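Local structure of uncharacterized protein (Parabacteroides distasonis, 4KW2) at residues A[34-39]-A[57-62]; A[51-56]-A[67-72]; A[93-98]-A[114-119]; A[108-113]-A[140-145]. The protein is of unknown function but adopts a xylose isomerase-like TIM barrel, and so may act as a sugar isomerase or a related enzyme. All blocks are in the same frame, centred on the assembly; numbering follows the deposited sequence. Where two conformers were deposited one is given.

Contact 1: A[34-39]-A[57-62]; sequences LTLMET and QELGAP
Leu-36 N and Met-37 N, in the first turn of helix 36-46, give their hydrogens to loop carbonyls, so the contact ties the start of this helix to the loop after strand 50-53, at the C-terminal ends of the TIM-barrel strands. Leu-36 N reaches Glu-58 O at 2.8 Å, and Met-37 N reaches Leu-59 O at 3.0 Å with 164° at the hydrogen. The helix start has its own lock, a capping box: Thr-35 OG1 takes Glu-38 N, and Glu-38 OE1 takes Thr-35 N. Cap and loop between them therefore satisfy the NH groups of residues 35 to 38, and the loop carbonyls sit where the helix end is probably most positive.

The Leu-36 side chain can be followed outward across the end of Gln-57, the two crossing at about a right angle. Its CB lies 3.5 Å from Gln-57 OE1, and CG stands somewhat farther from that oxygen. At the fork, CD1 bends back to 3.4 Å from Gln-57 OE1, whereas CD2 meets Leu-59 CD2 at 3.9 Å, the two leucines running side by side. With CG anti to its backbone N (chi1 -167°) and an extended chain, Gln-57 carries NE2 to Leu-34 O at 2.9 Å, above the carbonyl plane, and to Thr-39 OG1. Both acceptors are tilted from the amide plane, yet together they fix its rotation. A water joins Leu-34 O to Glu-58 N. Farther along the loop, Met-37 CG lies 3.2 Å from Ala-61 O.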
# COMPACT_ATOMS: atom_id res chain seq x y z
N LEU A 34 -15.71 -7.25 -9.80
CA LEU A 34 -16.93 -7.96 -10.15
C LEU A 34 -18.08 -6.96 -10.33
O LEU A 34 -17.93 -5.77 -10.04
CB LEU A 34 -17.28 -8.96 -9.05
CG LEU A 34 -16.22 -9.98 -8.67
CD1 LEU A 34 -16.77 -10.91 -7.59
CD2 LEU A 34 -15.78 -10.79 -9.87
N THR A 35 -19.22 -7.45 -10.80
CA THR A 35 -20.44 -6.65 -10.79
C THR A 35 -20.97 -6.58 -9.36
O THR A 35 -20.56 -7.37 -8.50
CB THR A 35 -21.53 -7.26 -11.69
OG1 THR A 35 -21.96 -8.52 -11.14
CG2 THR A 35 -21.02 -7.46 -13.13
N LEU A 36 -21.89 -5.66 -9.10
CA LEU A 36 -22.51 -5.57 -7.77
C LEU A 36 -23.32 -6.82 -7.44
O LEU A 36 -23.29 -7.28 -6.30
CB LEU A 36 -23.37 -4.32 -7.65
CG LEU A 36 -24.09 -4.13 -6.30
CD1 LEU A 36 -23.10 -4.03 -5.15
CD2 LEU A 36 -24.99 -2.90 -6.33
N MSE A 37 -24.04 -7.37 -8.41
CA MSE A 37 -24.83 -8.60 -8.18
C MSE A 37 -23.91 -9.75 -7.80
O MSE A 37 -24.21 -10.49 -6.86
CB MSE A 37 -25.68 -9.01 -9.38
CG MSE A 37 -26.71 -7.95 -9.78
SE MSE A 37 -28.00 -7.56 -8.36
CE MSE A 37 -27.22 -5.87 -7.72
N GLU A 38 -22.79 -9.90 -8.50
CA GLU A 38 -21.78 -10.90 -8.13
C GLU A 38 -21.18 -10.63 -6.75
O GLU A 38 -20.90 -11.55 -5.99
CB GLU A 38 -20.66 -10.95 -9.17
CG GLU A 38 -21.08 -11.53 -10.51
CD GLU A 38 -20.07 -11.28 -11.63
OE1 GLU A 38 -19.14 -10.46 -11.47
OE2 GLU A 38 -20.23 -11.92 -12.70
N THR A 39 -20.98 -9.36 -6.43
CA THR A 39 -20.49 -8.95 -5.12
C THR A 39 -21.46 -9.38 -4.03
O THR A 39 -21.05 -9.87 -2.97
CB THR A 39 -20.27 -7.42 -5.08
OG1 THR A 39 -19.25 -7.06 -6.01
CG2 THR A 39 -19.87 -6.95 -3.68
N GLN A 57 -19.76 0.95 -9.80
CA GLN A 57 -19.66 -0.48 -10.05
C GLN A 57 -20.76 -0.89 -11.02
O GLN A 57 -21.92 -0.52 -10.84
CB GLN A 57 -19.80 -1.28 -8.76
CG GLN A 57 -19.39 -2.74 -8.91
CD GLN A 57 -19.43 -3.51 -7.60
OE1 GLN A 57 -20.21 -3.21 -6.71
NE2 GLN A 57 -18.57 -4.52 -7.49
N GLU A 58 -20.39 -1.67 -12.03
CA GLU A 58 -21.36 -2.29 -12.92
C GLU A 58 -22.35 -3.10 -12.08
O GLU A 58 -21.95 -3.85 -11.19
CB GLU A 58 -20.64 -3.20 -13.93
CG GLU A 58 -21.55 -4.05 -14.83
CD GLU A 58 -22.06 -3.31 -16.05
OE1 GLU A 58 -21.93 -2.06 -16.11
OE2 GLU A 58 -22.60 -3.99 -16.96
N LEU A 59 -23.63 -2.94 -12.36
CA LEU A 59 -24.65 -3.62 -11.57
C LEU A 59 -24.69 -5.11 -11.90
O LEU A 59 -24.60 -5.94 -11.00
CB LEU A 59 -26.03 -2.99 -11.78
CG LEU A 59 -26.25 -1.55 -11.29
CD1 LEU A 59 -27.70 -1.14 -11.51
CD2 LEU A 59 -25.89 -1.40 -9.82
N GLY A 60 -24.79 -5.44 -13.18
CA GLY A 60 -24.88 -6.83 -13.63
C GLY A 60 -26.32 -7.31 -13.73
O GLY A 60 -27.23 -6.64 -13.25
N ALA A 61 -26.52 -8.46 -14.37
CA ALA A 61 -27.87 -9.00 -14.56
C ALA A 61 -28.53 -9.20 -13.20
O ALA A 61 -27.89 -9.67 -12.26
CB ALA A 61 -27.81 -10.32 -15.32
N PRO A 62 -29.83 -8.87 -13.07
CA PRO A 62 -30.83 -8.58 -14.10
C PRO A 62 -30.77 -7.20 -14.75
O PRO A 62 -31.54 -6.93 -15.67
CB PRO A 62 -32.15 -8.72 -13.34
CG PRO A 62 -31.81 -8.25 -11.97
CD PRO A 62 -30.40 -8.73 -11.72
O HOH W 1 -17.76 -3.25 -11.83

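Contact 2: A[51-56]-A[67-72]; sequences AEAFFF and TYLNYD
The Phe-55 ring has Asn-70 CA over one face, 4.0 Å from its centroid and 21° off the normal, and stacks with Trp-216 of the second subunit. Its CD1 meets Leu-69 CG at 3.8 Å, and its CD2 comes within 3.3 Å of Asn-70 OD1. That same oxygen lies over the centre of the Tyr-71 ring face and takes a weak bond from Tyr-71 N. At the edge of the Phe-56 ring, near its plane, sits Tyr-68 CE1, 3.6 Å from Phe-56 CD1, the two rings meeting obliquely. The Asn-70 amide, its plane 45° from the Phe-56 ring, brings ND2 to 3.7 Å from Phe-56 CE1 and bonds onward to Gly-219 O of the second subunit. One main-chain bond crosses, Phe-56 N to Leu-69 O at 2.6 Å, in the carbonyl plane. Leu-69, its CG swung opposite its own N (chi1 -177°), sends CD2 to Ala-53 CB at 3.7 Å, at the end of barrel strand 50-53. A serine in place of Phe-55 would probably leave Asn-70 CA and Trp-216 of the second subunit without their flat surface and open a gap beside Leu-69. The chemistry is thus mainly aromatic and apolar, and it couples this loop to the subunit interface.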
# COMPACT_ATOMS: atom_id res chain seq x y z
N ALA A 51 -24.37 -4.21 3.54
CA ALA A 51 -23.38 -3.77 2.56
C ALA A 51 -23.19 -2.25 2.57
O ALA A 51 -24.14 -1.50 2.78
CB ALA A 51 -23.77 -4.25 1.18
N GLU A 52 -21.95 -1.82 2.40
CA GLU A 52 -21.61 -0.42 2.13
C GLU A 52 -21.12 -0.35 0.69
O GLU A 52 -20.02 -0.82 0.38
CB GLU A 52 -20.53 0.08 3.09
CG GLU A 52 -20.02 1.48 2.76
CD GLU A 52 -19.02 2.01 3.78
OE1 GLU A 52 -18.83 1.36 4.83
OE2 GLU A 52 -18.42 3.09 3.52
N ALA A 53 -21.94 0.22 -0.19
CA ALA A 53 -21.66 0.16 -1.62
C ALA A 53 -21.02 1.45 -2.15
O ALA A 53 -21.45 2.56 -1.83
CB ALA A 53 -22.91 -0.17 -2.39
N PHE A 54 -19.99 1.27 -2.97
CA PHE A 54 -19.33 2.35 -3.67
C PHE A 54 -19.94 2.50 -5.06
O PHE A 54 -20.35 1.51 -5.69
CB PHE A 54 -17.82 2.09 -3.78
CG PHE A 54 -17.45 1.08 -4.84
CD1 PHE A 54 -17.50 -0.28 -4.57
CD2 PHE A 54 -17.09 1.49 -6.11
CE1 PHE A 54 -17.20 -1.21 -5.55
CE2 PHE A 54 -16.78 0.56 -7.09
CZ PHE A 54 -16.83 -0.79 -6.81
N PHE A 55 -19.98 3.74 -5.55
CA PHE A 55 -20.60 4.06 -6.83
C PHE A 55 -19.70 3.72 -8.02
O PHE A 55 -18.47 3.61 -7.89
CB PHE A 55 -20.94 5.55 -6.89
CG PHE A 55 -22.22 5.93 -6.20
CD1 PHE A 55 -22.87 5.08 -5.32
CD2 PHE A 55 -22.77 7.19 -6.43
CE1 PHE A 55 -24.05 5.46 -4.70
CE2 PHE A 55 -23.95 7.57 -5.82
CZ PHE A 55 -24.58 6.71 -4.94
N PHE A 56 -20.36 3.57 -9.17
CA PHE A 56 -19.76 3.29 -10.48
C PHE A 56 -19.36 1.84 -10.71
O PHE A 56 -18.76 1.52 -11.73
CB PHE A 56 -18.62 4.27 -10.81
CG PHE A 56 -19.05 5.72 -10.74
CD1 PHE A 56 -19.93 6.23 -11.68
CD2 PHE A 56 -18.61 6.55 -9.72
CE1 PHE A 56 -20.35 7.55 -11.61
CE2 PHE A 56 -19.02 7.87 -9.65
CZ PHE A 56 -19.89 8.37 -10.60
N THR A 67 -24.98 -0.59 -17.14
CA THR A 67 -25.68 0.18 -16.11
C THR A 67 -24.86 0.08 -14.83
O THR A 67 -24.57 -1.03 -14.38
CB THR A 67 -27.10 -0.34 -15.86
OG1 THR A 67 -27.82 -0.37 -17.10
CG2 THR A 67 -27.84 0.56 -14.88
N TYR A 68 -24.48 1.23 -14.28
CA TYR A 68 -23.63 1.26 -13.08
C TYR A 68 -24.33 1.91 -11.90
O TYR A 68 -25.33 2.60 -12.05
CB TYR A 68 -22.27 1.92 -13.37
CG TYR A 68 -22.31 3.28 -14.04
CD1 TYR A 68 -22.64 4.43 -13.33
CD2 TYR A 68 -21.99 3.42 -15.39
CE1 TYR A 68 -22.67 5.68 -13.94
CE2 TYR A 68 -22.03 4.66 -16.02
CZ TYR A 68 -22.37 5.78 -15.29
OH TYR A 68 -22.39 7.01 -15.90
N LEU A 69 -23.80 1.67 -10.70
CA LEU A 69 -24.38 2.24 -9.49
C LEU A 69 -24.07 3.72 -9.42
O LEU A 69 -22.91 4.13 -9.40
CB LEU A 69 -23.85 1.54 -8.24
CG LEU A 69 -24.43 1.99 -6.89
CD1 LEU A 69 -25.94 1.81 -6.83
CD2 LEU A 69 -23.78 1.25 -5.74
N ASN A 70 -25.12 4.54 -9.40
CA ASN A 70 -24.97 5.97 -9.26
C ASN A 70 -26.33 6.53 -8.92
O ASN A 70 -27.34 5.83 -9.08
CB ASN A 70 -24.44 6.58 -10.56
CG ASN A 70 -23.98 8.02 -10.39
OD1 ASN A 70 -23.73 8.50 -9.28
ND2 ASN A 70 -23.87 8.72 -11.50
N TYR A 71 -26.38 7.77 -8.47
CA TYR A 71 -27.62 8.36 -7.98
C TYR A 71 -28.63 8.71 -9.08
O TYR A 71 -29.72 9.17 -8.78
CB TYR A 71 -27.34 9.55 -7.06
CG TYR A 71 -26.47 10.67 -7.63
CD1 TYR A 71 -26.68 11.17 -8.91
CD2 TYR A 71 -25.46 11.24 -6.85
CE1 TYR A 71 -25.90 12.20 -9.40
CE2 TYR A 71 -24.68 12.27 -7.35
CZ TYR A 71 -24.91 12.74 -8.62
OH TYR A 71 -24.15 13.77 -9.12
N ASP A 72 -28.26 8.47 -10.34
CA ASP A 72 -29.13 8.75 -11.48
C ASP A 72 -30.00 7.56 -11.91
O ASP A 72 -30.68 7.63 -12.93
CB ASP A 72 -28.28 9.23 -12.68
CG ASP A 72 -27.32 8.15 -13.20
OD1 ASP A 72 -27.17 7.09 -12.56
OD2 ASP A 72 -26.72 8.37 -14.26

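Contact 3: A[93-98]-A[114-119]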
# COMPACT_ATOMS: atom_id res chain seq x y z
N ILE A 93 -27.44 -0.98 3.59
CA ILE A 93 -27.45 -0.11 4.77
C ILE A 93 -26.68 1.20 4.55
O ILE A 93 -27.06 2.24 5.09
CB ILE A 93 -26.90 -0.85 6.01
CG1 ILE A 93 -27.25 -0.13 7.31
CG2 ILE A 93 -25.40 -1.08 5.91
CD1 ILE A 93 -28.63 -0.46 7.81
N ALA A 94 -25.61 1.14 3.76
CA ALA A 94 -24.77 2.31 3.58
C ALA A 94 -24.32 2.50 2.14
O ALA A 94 -24.22 1.54 1.37
CB ALA A 94 -23.55 2.23 4.49
N PHE A 95 -24.06 3.75 1.79
CA PHE A 95 -23.35 4.10 0.58
C PHE A 95 -22.22 5.04 0.95
O PHE A 95 -22.36 5.87 1.84
CB PHE A 95 -24.28 4.76 -0.43
CG PHE A 95 -25.32 3.84 -0.98
CD1 PHE A 95 -24.98 2.92 -1.96
CD2 PHE A 95 -26.62 3.86 -0.52
CE1 PHE A 95 -25.93 2.05 -2.47
CE2 PHE A 95 -27.57 3.00 -1.02
CZ PHE A 95 -27.22 2.09 -2.00
N GLY A 96 -21.10 4.91 0.25
CA GLY A 96 -19.95 5.78 0.46
C GLY A 96 -18.70 5.06 -0.00
O GLY A 96 -18.78 3.89 -0.37
N VAL A 97 -17.55 5.74 0.01
CA VAL A 97 -17.41 7.08 0.60
C VAL A 97 -17.60 8.19 -0.44
O VAL A 97 -16.90 8.24 -1.46
CB VAL A 97 -16.04 7.25 1.28
CG1 VAL A 97 -15.94 8.61 1.97
CG2 VAL A 97 -15.79 6.13 2.28
N ALA A 98 -18.53 9.09 -0.17
CA ALA A 98 -18.80 10.20 -1.08
C ALA A 98 -18.01 11.44 -0.64
O ALA A 98 -17.98 11.78 0.54
CB ALA A 98 -20.29 10.49 -1.13
N HIS A 114 -31.76 7.51 0.33
CA HIS A 114 -33.10 7.38 0.92
C HIS A 114 -34.01 6.51 0.06
O HIS A 114 -34.73 5.66 0.57
CB HIS A 114 -33.72 8.77 1.08
CG HIS A 114 -35.13 8.74 1.60
ND1 HIS A 114 -35.43 8.64 2.94
CD2 HIS A 114 -36.31 8.79 0.95
CE1 HIS A 114 -36.74 8.63 3.10
NE2 HIS A 114 -37.30 8.72 1.91
N LYS A 115 -33.96 6.72 -1.25
CA LYS A 115 -34.79 5.98 -2.18
C LYS A 115 -34.48 4.47 -2.15
O LYS A 115 -35.38 3.65 -2.24
CB LYS A 115 -34.62 6.54 -3.60
CG LYS A 115 -35.64 6.04 -4.61
CD LYS A 115 -35.92 7.04 -5.72
CE LYS A 115 -34.67 7.39 -6.53
NZ LYS A 115 -34.01 8.67 -6.14
N ILE A 116 -33.21 4.12 -2.02
CA ILE A 116 -32.80 2.72 -1.96
C ILE A 116 -33.02 2.13 -0.56
O ILE A 116 -33.12 0.92 -0.40
CB ILE A 116 -31.33 2.55 -2.41
CG1 ILE A 116 -31.18 3.00 -3.87
CG2 ILE A 116 -30.86 1.10 -2.26
CD1 ILE A 116 -32.07 2.25 -4.85
N GLY A 117 -33.11 3.00 0.43
CA GLY A 117 -33.42 2.58 1.79
C GLY A 117 -32.20 2.40 2.66
O GLY A 117 -32.22 1.64 3.61
N ALA A 118 -31.12 3.11 2.33
CA ALA A 118 -29.95 3.12 3.19
C ALA A 118 -30.27 3.89 4.46
O ALA A 118 -31.12 4.79 4.46
CB ALA A 118 -28.77 3.76 2.47
N HIS A 119 -29.61 3.51 5.56
CA HIS A 119 -29.75 4.21 6.83
C HIS A 119 -28.52 5.06 7.15
O HIS A 119 -28.58 5.93 8.01
CB HIS A 119 -30.01 3.23 7.97
CG HIS A 119 -31.37 2.58 7.91
ND1 HIS A 119 -32.54 3.31 7.89
CD2 HIS A 119 -31.74 1.28 7.88
CE1 HIS A 119 -33.57 2.49 7.84
NE2 HIS A 119 -33.11 1.25 7.83
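Ile-93 has nearly helical backbone angles (-69/-33) although it lies in barrel strand 91-98, and its O accepts the one hydrogen bond across this contact. The donor, His-119 N, lies 2.9 Å from Ile-93 O, tilted from the carbonyl plane. The contact closes a beta-alpha-beta crossover of the TIM barrel: helix 103-116 ends here and the chain turns toward strand 120-123. A Schellman motif makes the turn, with Gly-117 at positive phi, Ala-118 N bonded to Ala-113 O, and Gly-117 N bonded weakly to His-114 O. Ala-118 then aims CB at the strand, 3.5 Å from Ile-93 O and 3.7 Å from Phe-95 CD2. Ile-116 meets the same ring from the side, its CG2 in the ring plane and 3.8 Å from Phe-95 CZ. Ile-93 CB points away from the turn, but CG1 lies anti to the backbone N (chi1 -164°), and this brings CD1 to the edge of the His-119 ring, 3.6 Å from its CD2. His-119 NE2 bonds to a sulfate ion, probably from the crystallisation liquor. The carbon edge of the imidazole thus packs on a methyl group while NE2 of this exposed residue can still bind an anion, which need not be a natural ligand.

Contact 4: A[108-113]-A[140-145]; sequences KFFAFA and YDMEVA
Phe-110 O stands 4.0 Å above one face of the Tyr-140 ring, toward its rim, yet no hydrogen bond crosses between the segments. They meet by van der Waals and CH-pi contact, in the outer layer of this TIM barrel, where helix 103-116 packs against the end of helix 130-140 and the start of strand 143-146. Tyr-140, just before the Schellman turn at Asp-141, lays that ring face along the helix backbone. Ala-111 CA stands over it, 4.2 Å from the centroid and 26° off the normal, in the CH-pi contact, with Ala-111 N toward the rim. At one side Tyr-140 CD2 touches Phe-110 CB at 3.6 Å; at the far end Tyr-140 OH rests 3.6 Å from Ala-111 CB. A glycine at Tyr-140 would probably open a gap beside Phe-110 CB and leave this backbone turn uncovered on that side. Met-142, a selenomethionine, bends at chi2 and chi3 (62° and 60°), which curls CE round to 3.7 Å from Ala-113 CB, while its CB lies 3.9 Å from Phe-110 CD2. The Phe-110 ring reaches on to the strand, where Val-144 CG2 lies at its edge, in the ring plane, 3.8 Å from Phe-110 CZ.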
# COMPACT_ATOMS: atom_id res chain seq x y z
N LYS A 108 -28.54 14.99 -4.59
CA LYS A 108 -28.88 13.80 -5.36
C LYS A 108 -28.44 12.50 -4.67
O LYS A 108 -29.14 11.49 -4.72
CB LYS A 108 -28.25 13.87 -6.76
CG LYS A 108 -28.87 14.91 -7.68
CD LYS A 108 -28.01 15.07 -8.93
CE LYS A 108 -28.50 16.18 -9.84
NZ LYS A 108 -29.54 15.73 -10.80
N PHE A 109 -27.27 12.54 -4.03
CA PHE A 109 -26.72 11.39 -3.31
C PHE A 109 -27.59 10.99 -2.11
O PHE A 109 -27.91 9.80 -1.94
CB PHE A 109 -25.29 11.71 -2.87
CG PHE A 109 -24.66 10.68 -1.98
CD1 PHE A 109 -24.28 9.44 -2.48
CD2 PHE A 109 -24.40 10.97 -0.64
CE1 PHE A 109 -23.68 8.50 -1.65
CE2 PHE A 109 -23.80 10.03 0.18
CZ PHE A 109 -23.44 8.80 -0.32
N PHE A 110 -27.98 11.97 -1.30
CA PHE A 110 -28.86 11.72 -0.15
C PHE A 110 -30.26 11.27 -0.57
O PHE A 110 -30.85 10.41 0.08
CB PHE A 110 -28.99 12.97 0.72
CG PHE A 110 -27.91 13.09 1.77
CD1 PHE A 110 -26.64 13.54 1.44
CD2 PHE A 110 -28.18 12.76 3.09
CE1 PHE A 110 -25.65 13.64 2.39
CE2 PHE A 110 -27.19 12.87 4.06
CZ PHE A 110 -25.93 13.31 3.71
N ALA A 111 -30.79 11.85 -1.65
CA ALA A 111 -32.08 11.43 -2.19
C ALA A 111 -32.03 9.97 -2.63
O ALA A 111 -32.94 9.20 -2.36
CB ALA A 111 -32.50 12.32 -3.36
N PHE A 112 -30.95 9.61 -3.32
CA PHE A 112 -30.75 8.24 -3.79
C PHE A 112 -30.62 7.25 -2.63
O PHE A 112 -31.28 6.22 -2.62
CB PHE A 112 -29.52 8.16 -4.68
CG PHE A 112 -29.19 6.77 -5.13
CD1 PHE A 112 -29.98 6.14 -6.09
CD2 PHE A 112 -28.11 6.08 -4.60
CE1 PHE A 112 -29.68 4.86 -6.51
CE2 PHE A 112 -27.82 4.79 -5.02
CZ PHE A 112 -28.60 4.18 -5.98
N ALA A 113 -29.76 7.57 -1.67
CA ALA A 113 -29.61 6.75 -0.47
C ALA A 113 -30.96 6.46 0.18
O ALA A 113 -31.26 5.33 0.54
CB ALA A 113 -28.68 7.42 0.52
N TYR A 140 -33.73 13.88 5.16
CA TYR A 140 -33.93 12.49 4.75
C TYR A 140 -33.80 11.49 5.90
O TYR A 140 -33.81 10.28 5.67
CB TYR A 140 -32.93 12.12 3.64
CG TYR A 140 -33.13 12.89 2.35
CD1 TYR A 140 -34.19 12.60 1.49
CD2 TYR A 140 -32.24 13.89 1.98
CE1 TYR A 140 -34.36 13.30 0.31
CE2 TYR A 140 -32.40 14.60 0.80
CZ TYR A 140 -33.46 14.30 -0.03
OH TYR A 140 -33.60 15.00 -1.21
N ASP A 141 -33.68 11.99 7.13
CA ASP A 141 -33.46 11.13 8.30
C ASP A 141 -32.30 10.14 8.08
O ASP A 141 -32.34 9.00 8.53
CB ASP A 141 -34.75 10.38 8.66
CG ASP A 141 -34.65 9.63 9.98
OD1 ASP A 141 -33.88 10.06 10.86
OD2 ASP A 141 -35.36 8.60 10.13
N MSE A 142 -31.26 10.62 7.40
CA MSE A 142 -30.10 9.81 7.05
C MSE A 142 -29.00 10.05 8.04
O MSE A 142 -28.70 11.20 8.37
CB MSE A 142 -29.64 10.25 5.66
CG MSE A 142 -28.56 9.37 5.05
SE MSE A 142 -29.22 7.53 4.80
CE MSE A 142 -30.71 7.95 3.59
N GLU A 143 -28.40 8.98 8.54
CA GLU A 143 -27.22 9.12 9.38
C GLU A 143 -25.99 9.34 8.52
O GLU A 143 -25.92 8.86 7.39
CB GLU A 143 -27.05 7.90 10.28
CG GLU A 143 -28.15 7.78 11.32
CD GLU A 143 -27.87 6.71 12.35
OE1 GLU A 143 -27.60 5.55 11.96
OE2 GLU A 143 -27.92 7.03 13.55
N VAL A 144 -25.04 10.09 9.05
CA VAL A 144 -23.85 10.50 8.32
C VAL A 144 -22.61 10.13 9.13
O VAL A 144 -22.48 10.53 10.28
CB VAL A 144 -23.87 12.02 8.04
CG1 VAL A 144 -22.66 12.43 7.21
CG2 VAL A 144 -25.16 12.41 7.34
N ALA A 145 -21.73 9.34 8.53
CA ALA A 145 -20.47 8.97 9.15
C ALA A 145 -19.34 9.67 8.40
O ALA A 145 -19.03 9.33 7.26
CB ALA A 145 -20.28 7.47 9.13

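In the fold
Contacts 2, 3 and 4 are buried, whereas contact 1, farthest from the chain centre, is only partly so. Its chemistry differs accordingly: several hydrogen bonds and a water secure a helix start, while contacts 2 and 3 have one crossing bond each and contact 4 none. Contacts 1 and 2 use successive parts of one loop, joined by a probable hydrogen bond from Leu-69 N to Gln-57 O. Contacts 2 and 3 reach neighbouring strands, probably paired by hydrogen bonds, among them Ala-53 N to Ala-94 O, and both touch the second subunit. Contacts 3 and 4, with centres about 6 Å apart, share helix 103-116, one at its end and the other along its flank. Tyr-71 and Phe-55 pack on Phe-112, bringing contact 2 against that helix too.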